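Local coordinates for protein heavy metal cation tricomponent efflux pump ZneA(CzcA-like) (Cupriavidus metallidurans, PDB 4K0J) that probably exports zinc ions in exchange for protons, as the inner-membrane RND component of a tricomponent heavy metal efflux pump, at residues 55-60 with 86-91; 185-190 with 754-759; 192-197 with 779-784; 705-710 with 795-800; 710-715 with 788-793. All blocks are in the same frame, centred on the assembly; numbering follows the deposited sequence.

Contact 1: residues 55-60 with 86-91; sequences GLAAEE and STFGLS
F88 and G89, the two corner residues of a type II beta turn from T87 to L90, meet the loop 55-60 at the tip of a beta hairpin made by strands 79-87 and 90-97. The loop leads from strand 46-52 to helix 62-73, and its A57 and A58 pass closest to F88 and T87. Phenylalanine suits this corner because one side of its ring, CD1 and CE1, can follow the backbone from G55 to A57. With CG anti to the backbone N (chi1 176°), the ring starts out beside its own carbonyl carbon. CB of F88 lies 3.9 Å from L56 O. One bond past CG, F88 CD1 comes to 3.2 Å from the same oxygen, while A57 CA, 3.5 Å from F88 CD1, sits at the ring edge near its plane. Further out, F88 CE1 is 3.5 Å from G55 O, and CZ at the tip is 4.1 Å from that oxygen. Both carbonyls approach the ring obliquely. V226 of the second subunit also packs on F88. The small side chain of A58 allows close approach, its CB lying 3.3 Å from F88 N. T87 turns its hydroxyl elsewhere, to T797 O. G89 fits the third position of the turn, where a CB would press on the carbonyl oxygen of F88. Its N-H makes the cross-contact hydrogen bond, G89 N to L56 O at 2.8 Å, bent to 154° at the hydrogen, with the donor nearly on the line of the L56 C=O bond (171°).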
# COMPACT_ATOMS: atom_id res chain seq x y z
N GLY C 55 6.71 35.30 8.97
CA GLY C 55 7.16 36.53 9.60
C GLY C 55 7.88 36.36 10.93
O GLY C 55 8.37 37.33 11.51
N LEU C 56 7.96 35.12 11.41
CA LEU C 56 8.57 34.83 12.70
C LEU C 56 10.06 34.54 12.56
O LEU C 56 10.49 33.96 11.56
CB LEU C 56 7.84 33.66 13.38
CG LEU C 56 7.45 33.90 14.84
CD1 LEU C 56 6.31 33.00 15.26
CD2 LEU C 56 8.65 33.70 15.74
N ALA C 57 10.85 34.95 13.55
CA ALA C 57 12.31 34.78 13.50
C ALA C 57 12.82 33.38 13.88
O ALA C 57 12.04 32.43 14.02
CB ALA C 57 12.99 35.85 14.34
N ALA C 58 14.13 33.27 14.07
CA ALA C 58 14.86 32.00 13.98
C ALA C 58 15.19 31.26 15.29
O ALA C 58 16.16 30.50 15.34
CB ALA C 58 16.14 32.20 13.18
N GLU C 59 14.40 31.45 16.33
CA GLU C 59 14.71 30.79 17.60
C GLU C 59 13.43 30.41 18.32
O GLU C 59 13.41 29.54 19.21
CB GLU C 59 15.58 31.70 18.47
CG GLU C 59 16.08 31.04 19.74
CD GLU C 59 16.78 29.72 19.47
OE1 GLU C 59 18.01 29.74 19.26
OE2 GLU C 59 16.09 28.67 19.47
N GLU C 60 12.35 31.07 17.91
CA GLU C 60 11.01 30.72 18.34
C GLU C 60 10.44 29.78 17.28
O GLU C 60 9.22 29.70 17.09
CB GLU C 60 10.15 31.98 18.48
CG GLU C 60 10.92 33.30 18.27
CD GLU C 60 11.78 33.70 19.45
OE1 GLU C 60 12.95 33.29 19.51
OE2 GLU C 60 11.28 34.44 20.32
N SER C 86 16.44 25.16 10.94
CA SER C 86 15.50 26.06 11.58
C SER C 86 15.93 27.52 11.44
O SER C 86 17.11 27.84 11.61
CB SER C 86 15.38 25.69 13.05
OG SER C 86 15.48 24.29 13.22
N THR C 87 14.97 28.39 11.15
CA THR C 87 15.28 29.76 10.79
C THR C 87 14.05 30.67 10.68
O THR C 87 12.91 30.22 10.80
CB THR C 87 16.04 29.83 9.45
OG1 THR C 87 16.23 31.20 9.07
CG2 THR C 87 15.27 29.10 8.36
N PHE C 88 14.32 31.95 10.44
CA PHE C 88 13.30 32.95 10.16
C PHE C 88 12.40 32.43 9.06
O PHE C 88 12.87 32.06 7.97
CB PHE C 88 13.96 34.28 9.75
CG PHE C 88 13.00 35.37 9.35
CD1 PHE C 88 12.39 36.17 10.30
CD2 PHE C 88 12.73 35.62 8.01
CE1 PHE C 88 11.51 37.18 9.93
CE2 PHE C 88 11.85 36.63 7.63
CZ PHE C 88 11.24 37.41 8.59
N GLY C 89 11.11 32.37 9.35
CA GLY C 89 10.15 31.85 8.40
C GLY C 89 9.71 30.43 8.70
O GLY C 89 8.51 30.14 8.61
N LEU C 90 10.64 29.55 9.06
CA LEU C 90 10.30 28.13 9.08
C LEU C 90 11.25 27.15 9.78
O LEU C 90 12.38 27.47 10.14
CB LEU C 90 10.09 27.62 7.65
CG LEU C 90 11.37 27.23 6.91
CD1 LEU C 90 11.02 26.47 5.66
CD2 LEU C 90 12.19 28.45 6.56
N SER C 91 10.74 25.93 9.93
CA SER C 91 11.52 24.77 10.31
C SER C 91 11.29 23.70 9.26
O SER C 91 10.18 23.18 9.14
CB SER C 91 11.04 24.23 11.65
OG SER C 91 11.18 22.82 11.68

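Contact 2: residues 185-190 with 754-759; sequences LEFDPV and VVARFI
F187 and F758 are bridge partners on one face of a parallel strand pair. CB of F187 meets the F758 ring at its edge, in the ring plane and 3.4 Å from F758 CD1. Over one face of F758 comes P189, whose CG is 3.7 Å from the ring centroid, a CH-pi contact that suits the flat-sided proline. The F187 ring receives A756 at its edge, F187 CE2 to A756 CB 3.7 Å, and L185 CD1 above the centre of one face. Alanine is small enough to fit beside the ring. On the face of E186 and R757, the E186 side chain passes I759, which follows the strand end. I759 CG1 is anti to its backbone N (chi1 -157°), which brings it to 3.4 Å from E186 OE1, whose charge is met by R259. Backbone bonds run from L185 N to V755 O, F187 N to R757 O and I759 N to F187 O, the last at 2.9 Å; R757 N to L185 O is weak. The short strand segments run parallel within 28°. Strands 182-187 and 750-758 are the central pair of a mixed sheet flanked by 259-263 and 741-747; from helix 199-208, I202 packs on F187 and L199 on F758.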
# COMPACT_ATOMS: atom_id res chain seq x y z
N LEU C 185 -4.43 48.69 4.19
CA LEU C 185 -4.55 50.03 4.74
C LEU C 185 -3.25 50.36 5.44
O LEU C 185 -2.68 49.53 6.14
CB LEU C 185 -5.71 50.09 5.74
CG LEU C 185 -6.04 51.42 6.44
CD1 LEU C 185 -5.24 51.63 7.71
CD2 LEU C 185 -5.86 52.60 5.50
N GLU C 186 -2.78 51.59 5.25
CA GLU C 186 -1.53 52.02 5.86
C GLU C 186 -1.76 52.94 7.06
O GLU C 186 -1.80 54.16 6.93
CB GLU C 186 -0.64 52.69 4.81
CG GLU C 186 -0.36 51.79 3.62
CD GLU C 186 0.72 52.33 2.71
OE1 GLU C 186 0.90 53.56 2.65
OE2 GLU C 186 1.40 51.51 2.05
N PHE C 187 -1.91 52.32 8.23
CA PHE C 187 -2.21 53.01 9.48
C PHE C 187 -1.23 54.11 9.87
O PHE C 187 -0.03 54.04 9.58
CB PHE C 187 -2.29 52.02 10.64
CG PHE C 187 -3.63 51.38 10.82
CD1 PHE C 187 -4.71 52.11 11.28
CD2 PHE C 187 -3.81 50.04 10.54
CE1 PHE C 187 -5.95 51.52 11.45
CE2 PHE C 187 -5.05 49.44 10.71
CZ PHE C 187 -6.12 50.18 11.16
N ASP C 188 -1.76 55.13 10.53
CA ASP C 188 -0.95 56.13 11.21
C ASP C 188 -1.44 56.19 12.65
O ASP C 188 -2.48 56.78 12.93
CB ASP C 188 -1.09 57.50 10.55
CG ASP C 188 -0.30 58.58 11.26
OD1 ASP C 188 0.79 58.26 11.79
OD2 ASP C 188 -0.76 59.74 11.30
N PRO C 189 -0.70 55.55 13.56
CA PRO C 189 -1.06 55.39 14.98
C PRO C 189 -1.38 56.71 15.69
O PRO C 189 -1.90 56.68 16.81
CB PRO C 189 0.20 54.76 15.59
CG PRO C 189 0.84 54.05 14.45
CD PRO C 189 0.59 54.91 13.25
N VAL C 190 -1.07 57.84 15.06
CA VAL C 190 -1.44 59.15 15.57
C VAL C 190 -2.94 59.21 15.87
O VAL C 190 -3.36 59.78 16.88
CB VAL C 190 -1.08 60.26 14.56
CG1 VAL C 190 -1.54 61.62 15.07
CG2 VAL C 190 0.42 60.27 14.30
N VAL C 754 -6.18 40.64 2.62
CA VAL C 754 -6.34 42.00 3.10
C VAL C 754 -5.53 42.16 4.38
O VAL C 754 -5.74 41.44 5.36
CB VAL C 754 -7.80 42.36 3.39
CG1 VAL C 754 -7.94 43.87 3.60
CG2 VAL C 754 -8.69 41.87 2.28
N VAL C 755 -4.59 43.10 4.34
CA VAL C 755 -3.63 43.31 5.42
C VAL C 755 -3.80 44.70 6.05
O VAL C 755 -4.10 45.67 5.36
CB VAL C 755 -2.19 43.18 4.89
CG1 VAL C 755 -1.19 43.21 6.03
CG2 VAL C 755 -2.03 41.91 4.08
N ALA C 756 -3.61 44.77 7.37
CA ALA C 756 -3.52 46.05 8.07
C ALA C 756 -2.12 46.20 8.64
O ALA C 756 -1.63 45.31 9.33
CB ALA C 756 -4.54 46.13 9.17
N ARG C 757 -1.48 47.33 8.35
CA ARG C 757 -0.17 47.62 8.90
C ARG C 757 0.13 49.12 8.88
O ARG C 757 -0.38 49.85 8.04
CB ARG C 757 0.92 46.86 8.14
CG ARG C 757 1.13 47.33 6.71
CD ARG C 757 2.40 46.73 6.13
NE ARG C 757 2.64 47.16 4.75
CZ ARG C 757 3.69 46.79 4.02
NH1 ARG C 757 3.82 47.23 2.78
NH2 ARG C 757 4.61 45.99 4.54
N PHE C 758 0.95 49.56 9.83
CA PHE C 758 1.39 50.95 9.91
C PHE C 758 2.15 51.34 8.66
O PHE C 758 2.75 50.49 8.00
CB PHE C 758 2.28 51.15 11.13
CG PHE C 758 1.62 50.78 12.43
CD1 PHE C 758 0.27 51.03 12.64
CD2 PHE C 758 2.35 50.18 13.44
CE1 PHE C 758 -0.34 50.68 13.84
CE2 PHE C 758 1.74 49.83 14.64
CZ PHE C 758 0.40 50.08 14.84
N ILE C 759 2.13 52.63 8.34
CA ILE C 759 2.79 53.13 7.15
C ILE C 759 4.31 53.12 7.33
O ILE C 759 4.81 53.00 8.45
CB ILE C 759 2.32 54.56 6.79
CG1 ILE C 759 2.54 54.86 5.31
CG2 ILE C 759 2.98 55.60 7.70
CD1 ILE C 759 1.96 56.19 4.85

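Contact 3: residues 192-197 with 779-784; sequences LSKYNI and GAHVAL
S193 and H781 bring their backbones to 5.4 Å between CA atoms, yet no hydrogen bond links the irregular loop 192-197 to the segment that carries the short strand 781-783. The loop precedes helix 199-208, and the strand pairs with 773-775 in a two-stranded antiparallel sheet. H781, which also abuts a crystal neighbour, points its CB toward the loop, 3.9 Å from S193 O. Its CG stands between the backbone N and the carbonyl carbon (chi1 61°), and K194 runs alongside the imidazole in the same direction. The methylene CG of K194 lies near the ring plane at its edge, 4.0 Å from H781 ND1. The lysine chain then bends, and NZ ends 6.3 Å from H781 ND1. At the other end of the contact N196 reaches across with its amide: ND2 lies 3.4 Å from G779 CA, and OD1 is 4.2 Å from A780 N. Both N196 and G779 have positive phi, which glycine and asparagine tolerate well. At G779 a CB would come close to N196 ND2. The S193 hydroxyl is turned back within its own loop, to V190 O. Polar and charged types suit a surface of this kind. With no directed bond between them, the two surface segments meet by van der Waals contact alone.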
# COMPACT_ATOMS: atom_id res chain seq x y z
N LEU C 192 -4.65 56.56 16.55
CA LEU C 192 -4.93 55.37 17.35
C LEU C 192 -4.68 55.70 18.81
O LEU C 192 -5.05 54.94 19.71
CB LEU C 192 -4.02 54.22 16.93
CG LEU C 192 -4.43 53.47 15.67
CD1 LEU C 192 -3.32 52.52 15.25
CD2 LEU C 192 -5.71 52.70 15.93
N SER C 193 -4.06 56.86 19.03
CA SER C 193 -3.68 57.33 20.35
C SER C 193 -4.86 57.39 21.33
O SER C 193 -5.03 56.51 22.17
CB SER C 193 -3.00 58.69 20.25
OG SER C 193 -3.69 59.54 19.33
N LYS C 194 -5.67 58.44 21.21
CA LYS C 194 -6.82 58.62 22.09
C LYS C 194 -8.11 58.11 21.45
O LYS C 194 -9.10 58.83 21.35
CB LYS C 194 -6.97 60.10 22.48
CG LYS C 194 -5.77 60.69 23.19
CD LYS C 194 -4.94 61.56 22.25
CE LYS C 194 -5.72 62.80 21.82
NZ LYS C 194 -4.94 63.65 20.88
N TYR C 195 -8.08 56.86 21.00
CA TYR C 195 -9.22 56.26 20.33
C TYR C 195 -9.55 54.91 20.95
O TYR C 195 -10.59 54.32 20.67
CB TYR C 195 -8.96 56.15 18.83
CG TYR C 195 -8.87 57.50 18.15
CD1 TYR C 195 -9.94 58.00 17.42
CD2 TYR C 195 -7.72 58.28 18.25
CE1 TYR C 195 -9.86 59.24 16.80
CE2 TYR C 195 -7.64 59.52 17.64
CZ TYR C 195 -8.71 60.00 16.92
OH TYR C 195 -8.63 61.23 16.30
N ASN C 196 -8.64 54.43 21.79
CA ASN C 196 -8.83 53.20 22.57
C ASN C 196 -9.27 51.96 21.79
O ASN C 196 -9.79 51.02 22.39
CB ASN C 196 -9.77 53.45 23.75
CG ASN C 196 -9.06 54.04 24.95
OD1 ASN C 196 -8.01 54.69 24.81
ND2 ASN C 196 -9.62 53.83 26.13
N ILE C 197 -9.08 51.96 20.48
CA ILE C 197 -9.29 50.74 19.70
C ILE C 197 -7.94 50.15 19.33
O ILE C 197 -7.09 50.83 18.75
CB ILE C 197 -10.13 50.97 18.44
CG1 ILE C 197 -11.50 51.55 18.81
CG2 ILE C 197 -10.32 49.66 17.69
CD1 ILE C 197 -12.26 50.69 19.78
N GLY C 779 -7.30 53.86 30.09
CA GLY C 779 -7.94 54.51 28.96
C GLY C 779 -7.14 55.66 28.39
O GLY C 779 -7.70 56.68 27.98
N ALA C 780 -5.82 55.50 28.36
CA ALA C 780 -4.94 56.53 27.83
C ALA C 780 -3.71 55.92 27.19
O ALA C 780 -3.21 54.89 27.65
CB ALA C 780 -4.54 57.51 28.93
N HIS C 781 -3.22 56.55 26.13
CA HIS C 781 -2.08 56.04 25.38
C HIS C 781 -0.83 55.82 26.24
O HIS C 781 -0.61 56.52 27.23
CB HIS C 781 -1.74 56.98 24.22
CG HIS C 781 -1.38 58.37 24.65
ND1 HIS C 781 -2.28 59.40 24.68
CD2 HIS C 781 -0.20 58.89 25.07
CE1 HIS C 781 -1.68 60.50 25.10
NE2 HIS C 781 -0.42 60.22 25.34
N VAL C 782 -0.02 54.84 25.86
CA VAL C 782 1.25 54.56 26.52
C VAL C 782 2.32 54.20 25.49
O VAL C 782 2.14 53.27 24.71
CB VAL C 782 1.14 53.39 27.53
CG1 VAL C 782 2.51 52.93 27.96
CG2 VAL C 782 0.33 53.81 28.74
N ALA C 783 3.42 54.94 25.48
CA ALA C 783 4.49 54.71 24.52
C ALA C 783 5.11 53.34 24.73
O ALA C 783 5.16 52.84 25.85
CB ALA C 783 5.55 55.79 24.62
N LEU C 784 5.56 52.73 23.64
CA LEU C 784 6.07 51.37 23.67
C LEU C 784 7.38 51.23 24.46
O LEU C 784 7.61 50.22 25.12
CB LEU C 784 6.26 50.84 22.25
CG LEU C 784 6.81 49.42 22.13
CD1 LEU C 784 5.83 48.43 22.72
CD2 LEU C 784 7.15 49.08 20.68

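Contact 4: residues 705-710 with 795-800; sequences PPLPQV and GETTIT
T797 and P705 share one of three hydrogen bonds here, T797 OG1 donating to P705 O at 2.7 Å. The threonine places OG1 anti to its carbonyl carbon (chi1 -54°), beside its own N, from where it reaches the proline carbonyl. The other two are backbone bonds, L707 N to G795 O and G795 N to L707 O, both at 2.9 Å, which make these residues an antiparallel hydrogen-bonded pair. P706, with no N-H to give, is suited to contact by its ring: CB lies 3.2 Å from G795 O and CG 3.5 Å from E796 OE2. L707 brings CG, and less closely CD1, to T797 OG1. The amide of Q709 lies against G795, NE2 to G795 CA 3.7 Å; glycine, without a side chain, lets the amide lie against its CA. The one charged group, E796, finds its counterion in R680. That arginine belongs to helix 676-690, whose F676 also touches E796. Strand 707-714 is the outermost of its sheet within the chain, but Q709 and V710 pair in parallel with a strand of the second subunit, and beyond strand 788-802 lies strand 79-87.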
# COMPACT_ATOMS: atom_id res chain seq x y z
N PRO C 705 26.62 33.44 9.37
CA PRO C 705 26.92 34.00 10.69
C PRO C 705 25.68 34.52 11.40
O PRO C 705 24.65 34.75 10.75
CB PRO C 705 27.84 35.17 10.37
CG PRO C 705 28.47 34.80 9.08
CD PRO C 705 27.42 34.09 8.31
N PRO C 706 25.76 34.69 12.73
CA PRO C 706 24.67 35.36 13.43
C PRO C 706 24.49 36.79 12.92
O PRO C 706 25.44 37.41 12.46
CB PRO C 706 25.14 35.36 14.89
CG PRO C 706 26.06 34.22 14.98
CD PRO C 706 26.76 34.16 13.66
N LEU C 707 23.27 37.30 12.98
CA LEU C 707 22.96 38.61 12.46
C LEU C 707 22.34 39.51 13.52
O LEU C 707 21.73 39.02 14.48
CB LEU C 707 22.00 38.48 11.28
CG LEU C 707 22.56 37.76 10.07
CD1 LEU C 707 21.55 37.80 8.94
CD2 LEU C 707 23.87 38.39 9.67
N PRO C 708 22.47 40.82 13.34
CA PRO C 708 21.77 41.70 14.27
C PRO C 708 20.28 41.57 14.05
O PRO C 708 19.83 41.33 12.93
CB PRO C 708 22.25 43.09 13.86
CG PRO C 708 22.56 42.95 12.41
CD PRO C 708 23.14 41.58 12.27
N GLN C 709 19.51 41.71 15.12
CA GLN C 709 18.07 41.76 15.06
C GLN C 709 17.66 42.85 16.02
O GLN C 709 18.14 42.88 17.15
CB GLN C 709 17.47 40.44 15.53
CG GLN C 709 18.04 39.21 14.83
CD GLN C 709 17.78 37.94 15.61
OE1 GLN C 709 17.48 37.98 16.80
NE2 GLN C 709 17.89 36.80 14.94
N VAL C 710 16.81 43.76 15.58
CA VAL C 710 16.23 44.70 16.52
C VAL C 710 15.19 43.91 17.32
O VAL C 710 14.15 43.50 16.80
CB VAL C 710 15.65 45.95 15.82
CG1 VAL C 710 15.06 45.58 14.47
CG2 VAL C 710 14.62 46.63 16.71
N GLY C 795 21.52 37.46 16.92
CA GLY C 795 20.91 36.15 17.04
C GLY C 795 21.35 35.23 15.92
O GLY C 795 21.92 35.68 14.94
N GLU C 796 21.09 33.93 16.05
CA GLU C 796 21.51 32.99 15.01
C GLU C 796 20.59 33.05 13.80
O GLU C 796 19.39 33.24 13.93
CB GLU C 796 21.61 31.57 15.57
CG GLU C 796 22.33 30.60 14.64
CD GLU C 796 23.81 30.95 14.46
OE1 GLU C 796 24.25 31.06 13.29
OE2 GLU C 796 24.51 31.10 15.48
N THR C 797 21.16 32.88 12.61
CA THR C 797 20.40 32.98 11.37
C THR C 797 19.79 31.64 11.00
O THR C 797 18.66 31.58 10.50
CB THR C 797 21.28 33.46 10.20
OG1 THR C 797 21.93 34.69 10.55
CG2 THR C 797 20.44 33.69 8.97
N THR C 798 20.55 30.58 11.24
CA THR C 798 20.18 29.23 10.83
C THR C 798 20.74 28.18 11.78
O THR C 798 21.93 28.20 12.09
CB THR C 798 20.68 28.94 9.41
OG1 THR C 798 19.73 29.45 8.46
CG2 THR C 798 20.85 27.46 9.18
N ILE C 799 19.89 27.28 12.26
CA ILE C 799 20.31 26.20 13.14
C ILE C 799 20.11 24.85 12.46
O ILE C 799 18.98 24.47 12.17
CB ILE C 799 19.52 26.20 14.45
CG1 ILE C 799 19.63 27.56 15.14
CG2 ILE C 799 20.01 25.09 15.36
CD1 ILE C 799 18.51 27.83 16.13
N THR C 800 21.20 24.13 12.21
CA THR C 800 21.11 22.85 11.51
C THR C 800 21.40 21.67 12.43
O THR C 800 22.52 21.51 12.91
CB THR C 800 22.06 22.79 10.28
OG1 THR C 800 23.42 22.76 10.72
CG2 THR C 800 21.85 23.99 9.38

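Contact 5: residues 710-715 with 788-793; sequences VRIDVD and AHIRLA
V710, I712 and V714 pair with L792, I790 and A788 in an antiparallel beta ladder between strands 707-714 and 788-802, part of a sheet that a strand of the second subunit continues in parallel alongside V710 to D713. The apolar residues are the non-hydrogen-bonded pairs and share one face. I712 CG1 is anti to its carbonyl carbon (chi1 -53°), which puts it beside I790 CG1 at 3.6 Å, the two side chains pointing the same way; the I712 CG2 branch also meets A788 CB at 3.8 Å. I790 CG2 reaches V710 CG2, while V710 CB touches L792 CD2 at 3.8 Å. Beta-branched valine and isoleucine favour the extended backbone and fill this face, which P766 and I769 of helix 766-771 cover, whereas the small A788 fits beside I712. The opposite face is polar, with R711 paired to R791 and D713 to H789. Backbone bonds join R711 N to R791 O and R791 N to R711 O, each at 2.9 Å, and D713 N to H789 O; the return bond from H789 N is weak. R791 lays its CG over one face of the H789 ring, toward the rim. D715, just past the strand, is an N-cap, its OD1 accepting from A718 N. R711 sends its extended chain forward past I712 to D713, in a salt bridge within the strand; NE meets OD2 on the syn side at 3.0 Å, 17° out of the carboxylate plane.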
# COMPACT_ATOMS: atom_id res chain seq x y z
N VAL C 710 16.81 43.76 15.58
CA VAL C 710 16.23 44.70 16.52
C VAL C 710 15.19 43.91 17.32
O VAL C 710 14.15 43.50 16.80
CB VAL C 710 15.65 45.95 15.82
CG1 VAL C 710 15.06 45.58 14.47
CG2 VAL C 710 14.62 46.63 16.71
N ARG C 711 15.51 43.66 18.59
CA ARG C 711 14.76 42.76 19.44
C ARG C 711 13.96 43.50 20.49
O ARG C 711 14.50 44.34 21.22
CB ARG C 711 15.73 41.79 20.12
CG ARG C 711 15.15 41.00 21.26
CD ARG C 711 16.16 40.00 21.77
NE ARG C 711 15.59 39.08 22.75
CZ ARG C 711 16.19 37.97 23.15
NH1 ARG C 711 17.38 37.63 22.66
NH2 ARG C 711 15.61 37.18 24.05
N ILE C 712 12.67 43.19 20.57
CA ILE C 712 11.80 43.83 21.55
C ILE C 712 11.36 42.85 22.64
O ILE C 712 10.46 42.06 22.43
CB ILE C 712 10.55 44.43 20.89
CG1 ILE C 712 10.97 45.36 19.75
CG2 ILE C 712 9.71 45.16 21.92
CD1 ILE C 712 9.94 45.52 18.67
N ASP C 713 12.02 42.91 23.79
CA ASP C 713 11.58 42.12 24.92
C ASP C 713 10.55 42.95 25.67
O ASP C 713 10.52 44.16 25.52
CB ASP C 713 12.76 41.76 25.83
CG ASP C 713 13.81 40.91 25.12
OD1 ASP C 713 14.87 41.44 24.74
OD2 ASP C 713 13.55 39.70 24.92
N VAL C 714 9.69 42.31 26.45
CA VAL C 714 8.70 43.06 27.20
C VAL C 714 9.03 43.10 28.69
O VAL C 714 9.42 42.08 29.27
CB VAL C 714 7.27 42.51 27.01
CG1 VAL C 714 6.75 42.85 25.63
CG2 VAL C 714 7.24 41.01 27.26
N ASP C 715 8.88 44.28 29.28
CA ASP C 715 9.12 44.48 30.70
C ASP C 715 7.86 44.09 31.46
O ASP C 715 6.81 44.74 31.33
CB ASP C 715 9.50 45.95 30.98
CG ASP C 715 9.98 46.19 32.40
OD1 ASP C 715 9.35 45.66 33.35
OD2 ASP C 715 10.98 46.93 32.57
N ALA C 788 8.93 48.10 27.29
CA ALA C 788 9.57 47.10 26.45
C ALA C 788 10.98 47.50 26.07
O ALA C 788 11.22 48.62 25.63
CB ALA C 788 8.75 46.87 25.21
N HIS C 789 11.91 46.58 26.25
CA HIS C 789 13.29 46.80 25.84
C HIS C 789 13.44 46.57 24.34
O HIS C 789 13.56 45.43 23.88
CB HIS C 789 14.23 45.89 26.61
CG HIS C 789 15.66 46.35 26.59
ND1 HIS C 789 16.08 47.42 25.83
CD2 HIS C 789 16.75 45.89 27.24
CE1 HIS C 789 17.38 47.59 26.01
NE2 HIS C 789 17.81 46.68 26.86
N ILE C 790 13.42 47.67 23.59
CA ILE C 790 13.71 47.67 22.16
C ILE C 790 15.20 47.91 21.97
O ILE C 790 15.69 49.01 22.21
CB ILE C 790 12.94 48.78 21.41
CG1 ILE C 790 11.43 48.50 21.40
CG2 ILE C 790 13.43 48.91 19.98
CD1 ILE C 790 10.66 49.16 22.52
N ARG C 791 15.92 46.88 21.56
CA ARG C 791 17.36 47.02 21.41
C ARG C 791 17.85 46.33 20.16
O ARG C 791 17.07 45.94 19.31
CB ARG C 791 18.08 46.45 22.62
CG ARG C 791 17.73 45.01 22.93
CD ARG C 791 18.85 44.35 23.71
NE ARG C 791 19.95 43.96 22.82
CZ ARG C 791 21.23 43.89 23.18
NH1 ARG C 791 21.58 44.20 24.43
NH2 ARG C 791 22.15 43.52 22.30
N LEU C 792 19.17 46.19 20.07
CA LEU C 792 19.79 45.53 18.94
C LEU C 792 20.63 44.39 19.46
O LEU C 792 21.65 44.60 20.10
CB LEU C 792 20.66 46.52 18.18
CG LEU C 792 20.38 46.68 16.69
CD1 LEU C 792 20.31 45.32 16.04
CD2 LEU C 792 19.09 47.45 16.47
N ALA C 793 20.18 43.17 19.19
CA ALA C 793 20.86 41.99 19.70
C ALA C 793 21.15 40.99 18.60
O ALA C 793 20.32 40.76 17.73
CB ALA C 793 20.04 41.35 20.79

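Overall arrangement
Along the chain, contact 1 closes first; contacts 2 and 3 span over 560 residues, joining the protein's two halves, and alternate with contacts 4 and 5, of which 5 lies within the span of 4. Contacts 4 and 5 share V710 and strands 707-714 and 788-802, centres about 16 Å apart. Contact 1, about 10 Å from contact 4 between centres, reaches the same sheet through strand 79-87. Contacts 2 and 3, centres about 15 Å apart, meet where L192 packs on F187 and F758; L784 touches I790. As in related RND pumps, contacts 2 and 3 probably belong to the docking region. Contacts 1, 4 and 5 touch the second subunit, so their sheet forms part of that interface.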